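Local coordinates for protein EvdO2 (Micromonospora carbonacea, PDB 4XAB) that probably catalyses an oxidative cyclization in orthosomycin biosynthesis, as a metal-dependent oxygenase of the phytanoyl-CoA dioxygenase family with a double-stranded beta-helix fold, at residues 71-76 against 117-122; 139-144 against 232-237; 157-162 against 196-201. All blocks are in the same frame, centred on the assembly; numbering follows the deposited sequence.

The three contacts are spread over the double-stranded beta-helix, whose metal site, occupied here by nickel, is formed by His129, Asp131 and His215. Contacts 1 and 2 reach the same sheet, in which strands 110-118 and 226-234 are neighbours, yet their centres lie about 26 Å apart on opposite sides of the chain's centre. Contact 3 belongs to the small three-stranded sheet and is nested in the loop that contact 2 closes. Lys118 of contact 1 packs on Ser157 and Gly158 of contact 3. The nearest side chains lie about 7 Å (Leu160), 8 Å (Val232) and 9 Å (Leu72) from the nickel ion; Leu160 and Leu72 also lie about 4 and 5 Å from a bound imidazole.

Contact 1. Residues 71-76 against 117-122; sequences LLPQII and LKPPRY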
ATOM      1  N   LEU A  71      -7.163   5.645  13.987  1.00 38.02           N
ATOM      2  CA  LEU A  71      -6.508   4.779  13.025  1.00 35.16           C
ATOM      3  C   LEU A  71      -6.731   5.327  11.639  1.00 35.06           C
ATOM      4  O   LEU A  71      -7.729   5.992  11.382  1.00 34.46           O
ATOM      5  CB  LEU A  71      -7.052   3.356  13.097  1.00 36.29           C
ATOM      6  CG  LEU A  71      -6.960   2.588  14.407  1.00 38.35           C
ATOM      7  CD1 LEU A  71      -7.572   1.211  14.214  1.00 38.53           C
ATOM      8  CD2 LEU A  71      -5.517   2.480  14.867  1.00 42.81           C
ATOM      9  N   LEU A  72      -5.803   5.031  10.742  1.00 38.25           N
ATOM     10  CA  LEU A  72      -5.971   5.392   9.348  1.00 34.67           C
ATOM     11  C   LEU A  72      -7.189   4.664   8.796  1.00 30.26           C
ATOM     12  O   LEU A  72      -7.254   3.443   8.870  1.00 36.20           O
ATOM     13  CB  LEU A  72      -4.719   5.021   8.557  1.00 39.76           C
ATOM     14  CG  LEU A  72      -4.612   5.508   7.122  1.00 37.60           C
ATOM     15  CD1 LEU A  72      -4.625   7.020   7.104  1.00 35.34           C
ATOM     16  CD2 LEU A  72      -3.333   4.958   6.508  1.00 34.25           C
ATOM     17  N   PRO A  73      -8.168   5.405   8.263  1.00 27.45           N
ATOM     18  CA  PRO A  73      -9.340   4.741   7.684  1.00 26.65           C
ATOM     19  C   PRO A  73      -8.953   3.779   6.567  1.00 27.74           C
ATOM     20  O   PRO A  73      -8.312   4.176   5.590  1.00 25.14           O
ATOM     21  CB  PRO A  73     -10.172   5.911   7.136  1.00 25.62           C
ATOM     22  CG  PRO A  73      -9.770   7.060   7.980  1.00 27.02           C
ATOM     23  CD  PRO A  73      -8.312   6.873   8.258  1.00 27.12           C
ATOM     24  N   GLN A  74      -9.331   2.521   6.707  1.00 28.33           N
ATOM     25  CA  GLN A  74      -8.995   1.554   5.680  1.00 32.60           C
ATOM     26  C   GLN A  74      -9.949   0.382   5.660  1.00 33.59           C
ATOM     27  O   GLN A  74     -10.564   0.037   6.669  1.00 31.77           O
ATOM     28  CB  GLN A  74      -7.547   1.071   5.850  1.00 28.99           C
ATOM     29  CG  GLN A  74      -7.174   0.563   7.217  1.00 36.64           C
ATOM     30  CD  GLN A  74      -5.684   0.701   7.491  1.00 44.51           C
ATOM     31  OE1 GLN A  74      -5.278   1.271   8.503  1.00 51.02           O
ATOM     32  NE2 GLN A  74      -4.864   0.181   6.586  1.00 34.14           N
ATOM     33  N   ILE A  75     -10.083  -0.208   4.482  1.00 26.02           N
ATOM     34  CA  ILE A  75     -10.933  -1.370   4.282  1.00 31.37           C
ATOM     35  C   ILE A  75     -10.114  -2.498   3.674  1.00 32.48           C
ATOM     36  O   ILE A  75      -9.616  -2.377   2.560  1.00 26.48           O
ATOM     37  CB  ILE A  75     -12.126  -1.040   3.366  1.00 27.54           C
ATOM     38  CG1 ILE A  75     -12.961   0.091   3.972  1.00 30.44           C
ATOM     39  CG2 ILE A  75     -12.976  -2.266   3.133  1.00 32.85           C
ATOM     40  CD1 ILE A  75     -13.934   0.725   3.006  1.00 28.99           C
ATOM     41  N   ILE A  76      -9.950  -3.588   4.414  1.00 30.76           N
ATOM     42  CA  ILE A  76      -9.252  -4.743   3.868  1.00 34.15           C
ATOM     43  C   ILE A  76     -10.209  -5.490   2.939  1.00 37.25           C
ATOM     44  O   ILE A  76     -11.381  -5.678   3.257  1.00 42.01           O
ATOM     45  CB  ILE A  76      -8.717  -5.677   4.977  1.00 47.92           C
ATOM     46  CG1 ILE A  76      -7.982  -6.873   4.368  1.00 53.38           C
ATOM     47  CG2 ILE A  76      -9.838  -6.139   5.888  1.00 56.03           C
ATOM     48  CD1 ILE A  76      -6.835  -6.480   3.457  1.00 60.87           C
ATOM     49  N   LEU A 117      -8.141   5.599   2.910  1.00 21.24           N
ATOM     50  CA  LEU A 117      -8.441   7.019   2.790  1.00 20.95           C
ATOM     51  C   LEU A 117      -7.744   7.767   3.925  1.00 23.48           C
ATOM     52  O   LEU A 117      -7.969   7.463   5.092  1.00 22.88           O
ATOM     53  CB  LEU A 117      -9.958   7.256   2.813  1.00 21.48           C
ATOM     54  CG  LEU A 117     -10.479   8.680   2.604  1.00 25.21           C
ATOM     55  CD1 LEU A 117     -11.874   8.634   2.018  1.00 22.89           C
ATOM     56  CD2 LEU A 117     -10.487   9.472   3.908  1.00 24.52           C
ATOM     57  N   LYS A 118      -6.880   8.718   3.568  1.00 18.17           N
ATOM     58  CA  LYS A 118      -6.257   9.618   4.536  1.00 24.18           C
ATOM     59  C   LYS A 118      -7.081  10.880   4.627  1.00 23.92           C
ATOM     60  O   LYS A 118      -7.087  11.675   3.687  1.00 24.80           O
ATOM     61  CB  LYS A 118      -4.828   9.992   4.137  1.00 23.78           C
ATOM     62  CG  LYS A 118      -3.845   8.863   4.132  1.00 35.17           C
ATOM     63  CD  LYS A 118      -2.446   9.399   3.866  1.00 43.51           C
ATOM     64  CE  LYS A 118      -1.968  10.317   4.974  1.00 48.44           C
ATOM     65  NZ  LYS A 118      -1.477   9.539   6.144  1.00 56.57           N
ATOM     66  N   PRO A 119      -7.769  11.075   5.761  1.00 25.41           N
ATOM     67  CA  PRO A 119      -8.632  12.239   5.973  1.00 25.20           C
ATOM     68  C   PRO A 119      -7.850  13.536   5.851  1.00 24.80           C
ATOM     69  O   PRO A 119      -6.633  13.523   6.031  1.00 23.24           O
ATOM     70  CB  PRO A 119      -9.145  12.047   7.408  1.00 26.80           C
ATOM     71  CG  PRO A 119      -8.898  10.624   7.729  1.00 24.34           C
ATOM     72  CD  PRO A 119      -7.720  10.193   6.938  1.00 22.95           C
ATOM     73  N   PRO A 120      -8.537  14.647   5.548  1.00 25.06           N
ATOM     74  CA  PRO A 120      -7.884  15.957   5.603  1.00 25.78           C
ATOM     75  C   PRO A 120      -7.269  16.188   6.975  1.00 25.92           C
ATOM     76  O   PRO A 120      -7.874  15.814   7.982  1.00 27.17           O
ATOM     77  CB  PRO A 120      -9.032  16.949   5.352  1.00 27.41           C
ATOM     78  CG  PRO A 120     -10.125  16.144   4.737  1.00 30.48           C
ATOM     79  CD  PRO A 120      -9.983  14.755   5.282  1.00 32.90           C
ATOM     80  N   ARG A 121      -6.072  16.761   6.998  1.00 24.60           N
ATOM     81  CA  ARG A 121      -5.375  17.114   8.232  1.00 25.62           C
ATOM     82  C   ARG A 121      -5.095  15.922   9.126  1.00 29.83           C
ATOM     83  O   ARG A 121      -4.863  16.082  10.321  1.00 37.00           O
ATOM     84  CB  ARG A 121      -6.167  18.171   8.995  1.00 26.00           C
ATOM     85  CG  ARG A 121      -6.289  19.464   8.218  1.00 32.37           C
ATOM     86  CD  ARG A 121      -4.915  20.008   7.887  1.00 39.20           C
ATOM     87  NE  ARG A 121      -4.974  21.268   7.150  1.00 52.06           N
ATOM     88  CZ  ARG A 121      -3.910  22.013   6.876  1.00 55.38           C
ATOM     89  NH1 ARG A 121      -2.707  21.619   7.281  1.00 54.68           N
ATOM     90  NH2 ARG A 121      -4.044  23.147   6.204  1.00 58.82           N
ATOM     91  N   TYR A 122      -5.091  14.727   8.545  1.00 23.44           N
ATOM     92  CA  TYR A 122      -4.736  13.540   9.303  1.00 23.71           C
ATOM     93  C   TYR A 122      -3.261  13.624   9.666  1.00 22.67           C
ATOM     94  O   TYR A 122      -2.403  13.552   8.792  1.00 24.70           O
ATOM     95  CB  TYR A 122      -5.030  12.270   8.507  1.00 22.92           C
ATOM     96  CG  TYR A 122      -4.812  11.016   9.324  1.00 26.92           C
ATOM     97  CD1 TYR A 122      -5.683  10.682  10.354  1.00 34.28           C
ATOM     98  CD2 TYR A 122      -3.719  10.193   9.094  1.00 27.78           C
ATOM     99  CE1 TYR A 122      -5.484   9.551  11.120  1.00 39.36           C
ATOM    100  CE2 TYR A 122      -3.513   9.060   9.859  1.00 33.98           C
ATOM    101  CZ  TYR A 122      -4.401   8.748  10.865  1.00 39.59           C
ATOM    102  OH  TYR A 122      -4.203   7.620  11.628  1.00 50.11           O
TER
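Here an edge of the double-stranded beta-helix sheet frays into loops: strand 74-76 runs antiparallel to strand 110-118, and the contact lies where the two are parting. One backbone bond joins the segments, from Leu117 N to Pro73 O at 3.0 Å; it is nearly straight at the hydrogen (170°), although the donor stands above the carbonyl plane. Proline suits position 73: it has no N-H to offer, the bond uses only its carbonyl, and its ring gives a rigid apolar surface to Pro119 and to Tyr58 of strand 57-58. The rings of Pro73 and Pro119 meet tip to tip, CD to CD at 3.6 Å, and this is the tight part. Leu72 fills the other part, CG anti to the backbone N (chi1 -171°), its CD1 methyl 3.6 Å from both Lys118 CG and Tyr122 CE2; it crosses the lysine obliquely and the tyrosine at about a right angle. Toward the loose side, residues 119-122 form a type II turn, closed by Tyr122 N and Pro119 O at 3.2 Å; Arg121 at its outer corner is exposed and bridges to Asp223. Tyr122 reaches back from this turn. An alanine here would remove the ring and would probably leave Leu72 CD1 less well packed and the loop 71-73 less firmly placed. The Tyr122 OH ends 3.4 Å from Leu71 C and makes a weak hydrogen bond to Pro70 O.

Contact 2. Residues 139-144 against 232-237; sequences WRRRGL and VFMSAP
Strands 139-149 and 226-234 pair antiparallel in the major sheet of the double-stranded beta-helix, with Leu144 and Phe233 as a hydrogen-bonded pair, joined by Leu144 N to Phe233 O at 2.9 Å and the reciprocal bond, and Gly143 opposite Met234 as a non-hydrogen-bonded pair. Glycine suits position 143: the CA atoms of Gly143 and Met234 are only 4.0 Å apart, and with this backbone a beta carbon would run into Phe233 O. Next to this pair Ser235 joins the two backbones. Its N donates to Arg142 O at 2.8 Å, while its OG, set between the backbone N and the carbonyl carbon (chi1 72°), accepts from Arg142 N and donates to Ala236 O. A small hydroxyl residue can thus serve both backbones. Arg141 and Pro237 bury the most surface. The arginine chain, extended from CG to NE, runs side by side with Pro237 and brings the guanidinium between two apolar groups: Pro237 CD lies over one face, 3.6 Å from Arg141 NH1, and Met234 CE over the opposite one, 3.8 Å from NH1, both toward the rim. Met234 is extended beyond CG and crosses the arginine obliquely. Arg141 NH1 reaches the in-plane lone pair of Ser235 O at 2.9 Å, in a bent bond (142°), and also forms a salt bridge with Glu110 of strand 110-118. At the far end Trp139 CB rests on Pro237 CB. Leu144 and Phe233 share the face of the sheet opposite Met234, against helix 89-102. With carbon groups over both its faces and NH1 held by both a carbonyl and a carboxylate, the Arg141 guanidinium is probably restrained in rotation and kept charged.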
ATOM      1  N   TRP A 139       7.109 -18.995   6.577  1.00 18.31           N
ATOM      2  CA  TRP A 139       6.611 -19.203   5.221  1.00 18.50           C
ATOM      3  C   TRP A 139       6.944 -17.993   4.361  1.00 17.62           C
ATOM      4  O   TRP A 139       6.462 -16.888   4.616  1.00 24.58           O
ATOM      5  CB  TRP A 139       5.101 -19.447   5.241  1.00 19.52           C
ATOM      6  CG  TRP A 139       4.780 -20.662   6.014  1.00 20.31           C
ATOM      7  CD1 TRP A 139       4.378 -20.733   7.327  1.00 19.48           C
ATOM      8  CD2 TRP A 139       4.907 -22.011   5.557  1.00 23.27           C
ATOM      9  NE1 TRP A 139       4.219 -22.054   7.696  1.00 20.67           N
ATOM     10  CE2 TRP A 139       4.542 -22.855   6.632  1.00 23.71           C
ATOM     11  CE3 TRP A 139       5.267 -22.593   4.333  1.00 21.66           C
ATOM     12  CZ2 TRP A 139       4.535 -24.239   6.523  1.00 22.94           C
ATOM     13  CZ3 TRP A 139       5.273 -23.980   4.233  1.00 23.05           C
ATOM     14  CH2 TRP A 139       4.901 -24.786   5.317  1.00 26.84           C
ATOM     15  N   ARG A 140       7.763 -18.208   3.340  1.00 21.79           N
ATOM     16  CA  ARG A 140       8.237 -17.092   2.538  1.00 21.73           C
ATOM     17  C   ARG A 140       7.385 -16.962   1.291  1.00 21.02           C
ATOM     18  O   ARG A 140       7.065 -17.946   0.643  1.00 19.57           O
ATOM     19  CB  ARG A 140       9.716 -17.281   2.180  1.00 29.01           C
ATOM     20  CG  ARG A 140      10.345 -16.090   1.455  1.00 40.35           C
ATOM     21  CD  ARG A 140      11.820 -16.331   1.166  1.00 50.97           C
ATOM     22  NE  ARG A 140      12.412 -15.263   0.357  1.00 63.40           N
ATOM     23  CZ  ARG A 140      12.469 -15.276  -0.973  1.00 66.84           C
ATOM     24  NH1 ARG A 140      11.966 -16.300  -1.652  1.00 68.19           N
ATOM     25  NH2 ARG A 140      13.028 -14.265  -1.627  1.00 65.76           N
ATOM     26  N   ARG A 141       6.987 -15.737   0.967  1.00 20.13           N
ATOM     27  CA  ARG A 141       6.302 -15.483  -0.295  1.00 19.70           C
ATOM     28  C   ARG A 141       7.075 -14.407  -1.030  1.00 20.08           C
ATOM     29  O   ARG A 141       7.554 -13.474  -0.397  1.00 26.61           O
ATOM     30  CB  ARG A 141       4.866 -15.003  -0.076  1.00 20.49           C
ATOM     31  CG  ARG A 141       3.906 -16.016   0.543  1.00 20.02           C
ATOM     32  CD  ARG A 141       2.584 -15.301   0.801  1.00 29.93           C
ATOM     33  NE  ARG A 141       1.621 -16.104   1.546  1.00 30.73           N
ATOM     34  CZ  ARG A 141       0.659 -16.827   0.985  1.00 33.12           C
ATOM     35  NH1 ARG A 141       0.545 -16.878  -0.337  1.00 30.77           N
ATOM     36  NH2 ARG A 141      -0.181 -17.516   1.747  1.00 41.60           N
ATOM     37  N   ARG A 142       7.225 -14.557  -2.342  1.00 18.28           N
ATOM     38  CA  ARG A 142       7.641 -13.432  -3.171  1.00 20.83           C
ATOM     39  C   ARG A 142       6.409 -12.590  -3.455  1.00 22.26           C
ATOM     40  O   ARG A 142       5.312 -13.112  -3.614  1.00 22.32           O
ATOM     41  CB  ARG A 142       8.291 -13.907  -4.463  1.00 26.24           C
ATOM     42  CG  ARG A 142       9.517 -14.758  -4.222  1.00 37.30           C
ATOM     43  CD  ARG A 142      10.528 -14.628  -5.337  1.00 52.16           C
ATOM     44  NE  ARG A 142      10.083 -15.263  -6.572  1.00 59.28           N
ATOM     45  CZ  ARG A 142       9.873 -14.616  -7.714  1.00 58.99           C
ATOM     46  NH1 ARG A 142      10.069 -13.305  -7.786  1.00 49.43           N
ATOM     47  NH2 ARG A 142       9.480 -15.285  -8.788  1.00 65.13           N
ATOM     48  N   GLY A 143       6.564 -11.282  -3.514  1.00 18.23           N
ATOM     49  CA  GLY A 143       5.381 -10.492  -3.769  1.00 15.46           C
ATOM     50  C   GLY A 143       5.620  -9.017  -3.814  1.00 16.28           C
ATOM     51  O   GLY A 143       6.719  -8.526  -3.542  1.00 18.04           O
ATOM     52  N   LEU A 144       4.559  -8.298  -4.142  1.00 14.48           N
ATOM     53  CA  LEU A 144       4.653  -6.853  -4.205  1.00 11.69           C
ATOM     54  C   LEU A 144       3.280  -6.236  -4.015  1.00 12.87           C
ATOM     55  O   LEU A 144       2.250  -6.933  -3.988  1.00 15.72           O
ATOM     56  CB  LEU A 144       5.281  -6.414  -5.538  1.00 16.39           C
ATOM     57  CG  LEU A 144       4.699  -6.932  -6.866  1.00 13.22           C
ATOM     58  CD1 LEU A 144       3.335  -6.324  -7.183  1.00 17.11           C
ATOM     59  CD2 LEU A 144       5.655  -6.631  -8.019  1.00 14.44           C
ATOM     60  N   VAL A 232      -2.335  -6.283  -3.873  1.00 15.67           N
ATOM     61  CA  VAL A 232      -1.209  -7.102  -3.462  1.00 12.42           C
ATOM     62  C   VAL A 232      -1.181  -8.384  -4.282  1.00 12.91           C
ATOM     63  O   VAL A 232      -2.197  -9.023  -4.440  1.00 18.07           O
ATOM     64  CB  VAL A 232      -1.307  -7.434  -1.974  1.00 15.10           C
ATOM     65  CG1 VAL A 232      -0.222  -8.422  -1.581  1.00 17.77           C
ATOM     66  CG2 VAL A 232      -1.231  -6.141  -1.167  1.00 17.32           C
ATOM     67  N   PHE A 233      -0.021  -8.708  -4.843  1.00 15.25           N
ATOM     68  CA  PHE A 233       0.166  -9.920  -5.634  1.00 14.22           C
ATOM     69  C   PHE A 233       1.313 -10.696  -5.024  1.00 17.23           C
ATOM     70  O   PHE A 233       2.368 -10.121  -4.732  1.00 16.38           O
ATOM     71  CB  PHE A 233       0.465  -9.586  -7.107  1.00 17.86           C
ATOM     72  CG  PHE A 233      -0.693  -8.951  -7.833  1.00 14.60           C
ATOM     73  CD1 PHE A 233      -0.791  -7.564  -7.952  1.00 14.90           C
ATOM     74  CD2 PHE A 233      -1.693  -9.735  -8.386  1.00 14.86           C
ATOM     75  CE1 PHE A 233      -1.859  -6.993  -8.617  1.00 15.20           C
ATOM     76  CE2 PHE A 233      -2.765  -9.164  -9.049  1.00 18.94           C
ATOM     77  CZ  PHE A 233      -2.847  -7.781  -9.160  1.00 17.71           C
ATOM     78  N   MET A 234       1.132 -12.000  -4.854  1.00 19.05           N
ATOM     79  CA  MET A 234       2.151 -12.770  -4.163  1.00 18.52           C
ATOM     80  C   MET A 234       2.162 -14.222  -4.594  1.00 19.41           C
ATOM     81  O   MET A 234       1.168 -14.739  -5.096  1.00 20.20           O
ATOM     82  CB  MET A 234       1.927 -12.688  -2.663  1.00 17.29           C
ATOM     83  CG  MET A 234       0.645 -13.342  -2.242  1.00 20.61           C
ATOM     84  SD  MET A 234       0.199 -12.813  -0.587  1.00 26.91           S
ATOM     85  CE  MET A 234      -1.368 -13.643  -0.380  1.00 31.09           C
ATOM     86  N   SER A 235       3.293 -14.879  -4.366  1.00 15.85           N
ATOM     87  CA  SER A 235       3.415 -16.300  -4.662  1.00 18.92           C
ATOM     88  C   SER A 235       2.784 -17.114  -3.552  1.00 22.71           C
ATOM     89  O   SER A 235       2.536 -16.601  -2.458  1.00 22.75           O
ATOM     90  CB  SER A 235       4.878 -16.692  -4.795  1.00 19.25           C
ATOM     91  OG  SER A 235       5.483 -16.678  -3.513  1.00 21.36           O
ATOM     92  N   ALA A 236       2.539 -18.386  -3.834  1.00 18.08           N
ATOM     93  CA  ALA A 236       2.248 -19.358  -2.784  1.00 23.48           C
ATOM     94  C   ALA A 236       3.398 -19.377  -1.775  1.00 23.81           C
ATOM     95  O   ALA A 236       4.542 -19.053  -2.115  1.00 20.78           O
ATOM     96  CB  ALA A 236       2.034 -20.744  -3.385  1.00 27.62           C
ATOM     97  N   PRO A 237       3.104 -19.763  -0.526  1.00 22.21           N
ATOM     98  CA  PRO A 237       4.152 -19.766   0.497  1.00 24.93           C
ATOM     99  C   PRO A 237       5.113 -20.942   0.348  1.00 22.37           C
ATOM    100  O   PRO A 237       4.700 -22.022  -0.063  1.00 25.18           O
ATOM    101  CB  PRO A 237       3.357 -19.878   1.804  1.00 23.98           C
ATOM    102  CG  PRO A 237       2.145 -20.644   1.431  1.00 28.49           C
ATOM    103  CD  PRO A 237       1.803 -20.204   0.012  1.00 23.64           C
TER

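Contact 3. Residues 157-162 against 196-201; sequences SGCLHY and AVACPL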
ATOM      1  N   SER A 157       0.821  15.626   1.330  1.00 22.32           N
ATOM      2  CA  SER A 157      -0.483  14.974   1.424  1.00 17.95           C
ATOM      3  C   SER A 157      -0.340  13.528   1.893  1.00 23.60           C
ATOM      4  O   SER A 157      -1.330  12.827   2.084  1.00 26.88           O
ATOM      5  CB  SER A 157      -1.213  15.034   0.079  1.00 24.57           C
ATOM      6  OG  SER A 157      -0.691  14.062  -0.811  1.00 22.69           O
ATOM      7  N   GLY A 158       0.901  13.090   2.073  1.00 25.03           N
ATOM      8  CA  GLY A 158       1.172  11.751   2.566  1.00 25.56           C
ATOM      9  C   GLY A 158       1.535  10.702   1.526  1.00 27.77           C
ATOM     10  O   GLY A 158       1.146   9.543   1.650  1.00 27.82           O
ATOM     11  N   CYS A 159       2.291  11.090   0.499  1.00 17.49           N
ATOM     12  CA  CYS A 159       2.772  10.108  -0.469  1.00 18.35           C
ATOM     13  C   CYS A 159       3.783   9.180   0.206  1.00 16.55           C
ATOM     14  O   CYS A 159       4.228   9.441   1.320  1.00 16.92           O
ATOM     15  CB  CYS A 159       3.397  10.796  -1.687  1.00 22.42           C
ATOM     16  SG  CYS A 159       5.007  11.525  -1.390  1.00 18.75           S
ATOM     17  N   LEU A 160       4.123   8.083  -0.463  1.00 15.84           N
ATOM     18  CA  LEU A 160       5.075   7.117   0.072  1.00 14.83           C
ATOM     19  C   LEU A 160       6.510   7.562  -0.158  1.00 16.31           C
ATOM     20  O   LEU A 160       6.821   8.231  -1.143  1.00 15.67           O
ATOM     21  CB  LEU A 160       4.864   5.737  -0.572  1.00 16.76           C
ATOM     22  CG  LEU A 160       3.483   5.131  -0.295  1.00 24.59           C
ATOM     23  CD1 LEU A 160       3.364   3.708  -0.815  1.00 24.74           C
ATOM     24  CD2 LEU A 160       3.188   5.177   1.181  1.00 29.72           C
ATOM     25  N   HIS A 161       7.369   7.159   0.767  1.00 14.90           N
ATOM     26  CA  HIS A 161       8.806   7.327   0.679  1.00 11.79           C
ATOM     27  C   HIS A 161       9.417   5.945   0.817  1.00 13.54           C
ATOM     28  O   HIS A 161       8.925   5.140   1.604  1.00 14.41           O
ATOM     29  CB  HIS A 161       9.348   8.218   1.800  1.00 13.67           C
ATOM     30  CG  HIS A 161       8.697   9.566   1.893  1.00 16.18           C
ATOM     31  ND1 HIS A 161       9.423  10.737   1.924  1.00 21.08           N
ATOM     32  CD2 HIS A 161       7.399   9.925   2.040  1.00 15.03           C
ATOM     33  CE1 HIS A 161       8.598  11.763   2.049  1.00 23.80           C
ATOM     34  NE2 HIS A 161       7.363  11.297   2.119  1.00 18.07           N
ATOM     35  N   TYR A 162      10.504   5.692   0.105  1.00 12.86           N
ATOM     36  CA  TYR A 162      11.173   4.391   0.161  1.00 10.90           C
ATOM     37  C   TYR A 162      12.641   4.460   0.542  1.00 14.71           C
ATOM     38  O   TYR A 162      13.293   5.481   0.346  1.00 14.58           O
ATOM     39  CB  TYR A 162      11.084   3.698  -1.198  1.00 11.29           C
ATOM     40  CG  TYR A 162       9.693   3.371  -1.627  1.00 11.83           C
ATOM     41  CD1 TYR A 162       9.060   4.116  -2.611  1.00 16.67           C
ATOM     42  CD2 TYR A 162       9.014   2.309  -1.071  1.00 12.81           C
ATOM     43  CE1 TYR A 162       7.795   3.801  -3.029  1.00 16.58           C
ATOM     44  CE2 TYR A 162       7.751   1.998  -1.461  1.00 13.45           C
ATOM     45  CZ  TYR A 162       7.133   2.749  -2.444  1.00 16.49           C
ATOM     46  OH  TYR A 162       5.860   2.421  -2.851  1.00 19.58           O
ATOM     47  N   ALA A 196      16.080   8.307   2.255  1.00 20.65           N
ATOM     48  CA  ALA A 196      14.763   8.074   1.668  1.00 19.03           C
ATOM     49  C   ALA A 196      14.551   8.825   0.358  1.00 19.40           C
ATOM     50  O   ALA A 196      15.119   9.902   0.117  1.00 20.17           O
ATOM     51  CB  ALA A 196      13.661   8.458   2.659  1.00 19.10           C
ATOM     52  N   VAL A 197      13.699   8.250  -0.478  1.00 14.85           N
ATOM     53  CA  VAL A 197      13.300   8.868  -1.730  0.83 14.99           C
ATOM     54  C   VAL A 197      11.775   8.946  -1.784  1.00 16.97           C
ATOM     55  O   VAL A 197      11.105   7.950  -1.552  1.00 16.77           O
ATOM     56  CB  VAL A 197      13.858   8.071  -2.937  0.83 14.11           C
ATOM     57  CG1 VAL A 197      13.298   8.620  -4.220  0.83 20.52           C
ATOM     58  CG2 VAL A 197      15.389   8.138  -2.947  0.83 13.44           C
ATOM     59  N   ALA A 198      11.223  10.126  -2.076  1.00 12.81           N
ATOM     60  CA  ALA A 198       9.767  10.282  -2.089  1.00 14.32           C
ATOM     61  C   ALA A 198       9.209  10.037  -3.474  1.00 16.67           C
ATOM     62  O   ALA A 198       9.876  10.319  -4.464  1.00 15.09           O
ATOM     63  CB  ALA A 198       9.358  11.687  -1.600  1.00 16.75           C
ATOM     64  N   CYS A 199       7.971   9.551  -3.524  1.00 16.25           N
ATOM     65  CA  CYS A 199       7.316   9.208  -4.780  1.00 16.11           C
ATOM     66  C   CYS A 199       5.974   9.905  -4.957  1.00 14.20           C
ATOM     67  O   CYS A 199       4.918   9.271  -4.851  1.00 16.40           O
ATOM     68  CB  CYS A 199       7.129   7.690  -4.868  1.00 16.13           C
ATOM     69  SG  CYS A 199       8.699   6.845  -5.088  1.00 18.81           S
ATOM     70  N   PRO A 200       6.005  11.214  -5.248  1.00 17.01           N
ATOM     71  CA  PRO A 200       4.733  11.875  -5.545  1.00 16.51           C
ATOM     72  C   PRO A 200       4.111  11.325  -6.829  1.00 14.42           C
ATOM     73  O   PRO A 200       4.825  10.805  -7.692  1.00 17.93           O
ATOM     74  CB  PRO A 200       5.131  13.343  -5.694  1.00 18.10           C
ATOM     75  CG  PRO A 200       6.387  13.476  -4.877  1.00 20.42           C
ATOM     76  CD  PRO A 200       7.112  12.182  -5.160  1.00 17.03           C
ATOM     77  N   LEU A 201       2.788  11.420  -6.920  1.00 14.05           N
ATOM     78  CA  LEU A 201       2.021  10.871  -8.030  1.00 12.07           C
ATOM     79  C   LEU A 201       0.899  11.802  -8.412  1.00 14.66           C
ATOM     80  O   LEU A 201       0.385  12.545  -7.577  1.00 15.61           O
ATOM     81  CB  LEU A 201       1.413   9.520  -7.671  1.00 14.05           C
ATOM     82  CG  LEU A 201       2.401   8.402  -7.342  1.00 15.05           C
ATOM     83  CD1 LEU A 201       1.634   7.206  -6.833  1.00 16.84           C
ATOM     84  CD2 LEU A 201       3.259   8.015  -8.562  1.00 15.85           C
TER
HETATM   85  O   HOH W   1       3.333   7.681  -3.237  1.00 17.98           O
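The side chains of His161 and Tyr162 leave the backbone on opposite faces of the small sheet of this double-stranded beta-helix, and each meets a small residue of the neighbouring strand 197-198 or its continuation in a different way. On one face the imidazole of His161 lies flat over Ala198, whose CB sits 3.9 Å from the ring centroid in a CH-pi contact, 24° off the ring normal and nearest ND1 and CE1. Alanine suits this place because a single methyl fits beneath the ring; Tyr216 of strand 215-217 meets the same imidazole edge-to-face. On the other face the Tyr162 ring receives Cys199 at its edge: SG lies in the ring plane, 3.7 Å from Tyr162 CD1, a sulfur-aromatic contact with no part over the face. The Cys199 side chain also touches Phe23, whose ring stacks on Tyr162. The Tyr162 hydroxyl is hydrogen-bonded to His209 ND1. Cys159 completes the packing, with SG 4.2 Å from Pro200 CG. Behind these side chains the backbones run antiparallel: Tyr162 N bonds Val197 O and Val197 N bonds Tyr162 O, each at 2.9 Å, and Cys199 N donates to Leu160 O nearly along the C=O axis. Beside that bond a water links the two backbones, accepting from Leu160 N at 2.9 Å and donating to Cys199 O. Gly158, two residues before Leu160, has backbone angles (phi 99°) at which a beta carbon would press on the preceding carbonyl O. The Leu160 side chain lies about 4 Å from a bound imidazole and about 7 Å from the nickel ion, so this strand probably lines the pocket beside the metal site. Taken together, direct amide bonds with a water link next to them join the backbones, while on both faces methyl and sulfur groups meet aromatic rings.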